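Local coordinates for protein NADH dehydrogenase, putative (Plasmodium falciparum, PDB 5JWC) that probably oxidises NADH and passes the electrons through its bound FAD to ubiquinone, as a type II NADH dehydrogenase of the malaria parasite, at residues A[166-171]-A[189-194]. Sequence-based numbering, arbitrary orientation.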
loop_
_atom_site.group_PDB
_atom_site.type_symbol
_atom_site.label_atom_id
_atom_site.label_comp_id
_atom_site.label_asym_id
_atom_site.label_seq_id
_atom_site.Cartn_x
_atom_site.Cartn_y
_atom_site.Cartn_z
ATOM N N LYS A 166 -4.306 -5.042 8.169
ATOM C CA LYS A 166 -3.093 -4.829 8.956
ATOM C C LYS A 166 -3.280 -5.247 10.436
ATOM O O LYS A 166 -2.381 -5.852 11.032
ATOM C CB LYS A 166 -2.637 -3.369 8.868
ATOM C CG LYS A 166 -1.459 -3.052 9.815
ATOM C CD LYS A 166 -0.837 -1.691 9.535
ATOM C CE LYS A 166 0.336 -1.391 10.500
ATOM N NZ LYS A 166 1.102 -2.594 10.921
ATOM N N LYS A 167 -4.441 -4.929 11.017
ATOM C CA LYS A 167 -4.700 -5.279 12.404
ATOM C C LYS A 167 -4.673 -6.794 12.581
ATOM O O LYS A 167 -4.046 -7.302 13.498
ATOM C CB LYS A 167 -6.036 -4.711 12.892
ATOM C CG LYS A 167 -6.413 -5.170 14.331
ATOM C CD LYS A 167 -5.471 -4.579 15.374
ATOM C CE LYS A 167 -5.985 -4.851 16.793
ATOM N NZ LYS A 167 -5.076 -4.257 17.805
ATOM N N PHE A 168 -5.340 -7.510 11.692
ATOM C CA PHE A 168 -5.342 -8.959 11.762
ATOM C C PHE A 168 -3.907 -9.520 11.661
ATOM O O PHE A 168 -3.529 -10.416 12.408
ATOM C CB PHE A 168 -6.220 -9.551 10.664
ATOM C CG PHE A 168 -6.264 -11.044 10.689
ATOM C CD1 PHE A 168 -6.882 -11.709 11.742
ATOM C CD2 PHE A 168 -5.678 -11.792 9.674
ATOM C CE1 PHE A 168 -6.922 -13.096 11.785
ATOM C CE2 PHE A 168 -5.714 -13.185 9.715
ATOM C CZ PHE A 168 -6.340 -13.831 10.767
ATOM N N LEU A 169 -3.115 -8.974 10.746
ATOM C CA LEU A 169 -1.738 -9.419 10.597
ATOM C C LEU A 169 -0.922 -9.093 11.851
ATOM O O LEU A 169 -0.090 -9.900 12.256
ATOM C CB LEU A 169 -1.096 -8.799 9.342
ATOM C CG LEU A 169 -1.782 -9.259 8.045
ATOM C CD1 LEU A 169 -1.194 -8.604 6.789
ATOM C CD2 LEU A 169 -1.742 -10.793 7.919
ATOM N N ASP A 170 -1.151 -7.927 12.455
ATOM C CA ASP A 170 -0.433 -7.541 13.670
ATOM C C ASP A 170 -0.731 -8.524 14.809
ATOM O O ASP A 170 0.146 -8.838 15.613
ATOM C CB ASP A 170 -0.828 -6.128 14.140
ATOM C CG ASP A 170 -0.233 -5.021 13.294
ATOM O OD1 ASP A 170 -0.793 -3.904 13.346
ATOM O OD2 ASP A 170 0.765 -5.265 12.582
ATOM N N ILE A 171 -1.983 -8.961 14.900
ATOM C CA ILE A 171 -2.405 -9.836 15.992
ATOM C C ILE A 171 -1.743 -11.190 15.850
ATOM O O ILE A 171 -1.323 -11.779 16.845
ATOM C CB ILE A 171 -3.948 -10.023 16.050
ATOM C CG1 ILE A 171 -4.637 -8.722 16.466
ATOM C CG2 ILE A 171 -4.320 -11.129 17.058
ATOM C CD1 ILE A 171 -6.144 -8.704 16.157
ATOM N N LEU A 189 -7.292 -13.828 19.199
ATOM C CA LEU A 189 -7.455 -14.332 17.838
ATOM C C LEU A 189 -8.927 -14.581 17.502
ATOM O O LEU A 189 -9.255 -15.342 16.598
ATOM C CB LEU A 189 -6.620 -15.607 17.659
ATOM C CG LEU A 189 -5.118 -15.334 17.777
ATOM C CD1 LEU A 189 -4.325 -16.616 18.030
ATOM C CD2 LEU A 189 -4.648 -14.690 16.481
ATOM N N HIS A 190 -9.823 -13.923 18.226
ATOM C CA HIS A 190 -11.227 -14.029 17.884
ATOM C C HIS A 190 -11.636 -12.831 17.033
ATOM O O HIS A 190 -11.588 -11.699 17.484
ATOM C CB HIS A 190 -12.105 -14.120 19.142
ATOM C CG HIS A 190 -13.569 -14.099 18.835
ATOM N ND1 HIS A 190 -14.457 -13.277 19.503
ATOM C CD2 HIS A 190 -14.298 -14.754 17.900
ATOM C CE1 HIS A 190 -15.676 -13.461 19.007
ATOM N NE2 HIS A 190 -15.600 -14.348 18.035
ATOM N N VAL A 191 -12.017 -13.093 15.793
ATOM C CA VAL A 191 -12.464 -12.026 14.908
ATOM C C VAL A 191 -13.986 -12.063 14.898
ATOM O O VAL A 191 -14.589 -13.125 14.728
ATOM C CB VAL A 191 -11.911 -12.182 13.478
ATOM C CG1 VAL A 191 -12.412 -11.036 12.588
ATOM C CG2 VAL A 191 -10.371 -12.216 13.505
ATOM N N ALA A 192 -14.590 -10.911 15.132
ATOM C CA ALA A 192 -16.033 -10.771 15.163
ATOM C C ALA A 192 -16.460 -9.794 14.098
ATOM O O ALA A 192 -15.915 -8.686 14.017
ATOM C CB ALA A 192 -16.499 -10.291 16.533
ATOM N N VAL A 193 -17.423 -10.208 13.281
ATOM C CA VAL A 193 -17.918 -9.376 12.210
ATOM C C VAL A 193 -19.389 -9.086 12.489
ATOM O O VAL A 193 -20.199 -10.003 12.634
ATOM C CB VAL A 193 -17.750 -10.055 10.838
ATOM C CG1 VAL A 193 -18.407 -9.213 9.746
ATOM C CG2 VAL A 193 -16.253 -10.321 10.544
ATOM N N VAL A 194 -19.724 -7.807 12.575
ATOM C CA VAL A 194 -21.078 -7.410 12.924
ATOM C C VAL A 194 -21.880 -7.022 11.692
ATOM O O VAL A 194 -21.613 -6.003 11.055
ATOM C CB VAL A 194 -21.060 -6.237 13.899
ATOM C CG1 VAL A 194 -22.490 -5.868 14.320
ATOM C CG2 VAL A 194 -20.208 -6.598 15.104
#
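No polar bond links Phe-168 and Ile-171 to Val-191 and Leu-189; the shortest within the two segments, Asp-170 N to Lys-166 O at 2.8 Å, belongs to the helix that presents the two apolar side chains. The next helical bond, from Ile-171 N to Lys-167 O, measures 3.0 Å. The contact itself consists of two hydrocarbon meetings, one helical turn apart on one partner and two residues apart on the other. In the tighter, CG2 of Ile-171 lies 3.6 Å from CD2 of Leu-189, the branched chains running past one another in opposite senses. Ile-171 presents this methyl because CG2, not CG1, stands opposite the backbone N (chi1 -69°). In the second, CG2 of Val-191 comes obliquely to the CD1-CE1 side of the Phe-168 ring, 3.9 Å from CD1 and 4.0 Å from CE1, with the two side chains roughly perpendicular. Phe-168 swings its ring over by placing CG trans to the backbone N (chi1 -180°), although its CB does not itself aim at the strand. All four residues are buried, yet the two segments together bury just 166 Å², both sides summed; with CA atoms 7.0 Å apart for Ile-171 and Leu-189 and 8.4 Å for Phe-168 and Val-191, the contact is small and made by side-chain ends. Phe-168 also meets Phe-207 edge-to-face and touches Phe-210 and Ile-211, all on helix 198-218, while Val-193 reaches Thr-204 of that helix. Thus helices 158-174 and 198-218 pack on the same face of the parallel sheet, where strand 190-194, which leads into a GxGxxG sequence consistent with a Rossmann-type nucleotide-binding fold, runs between strands 292-295 and 227-232.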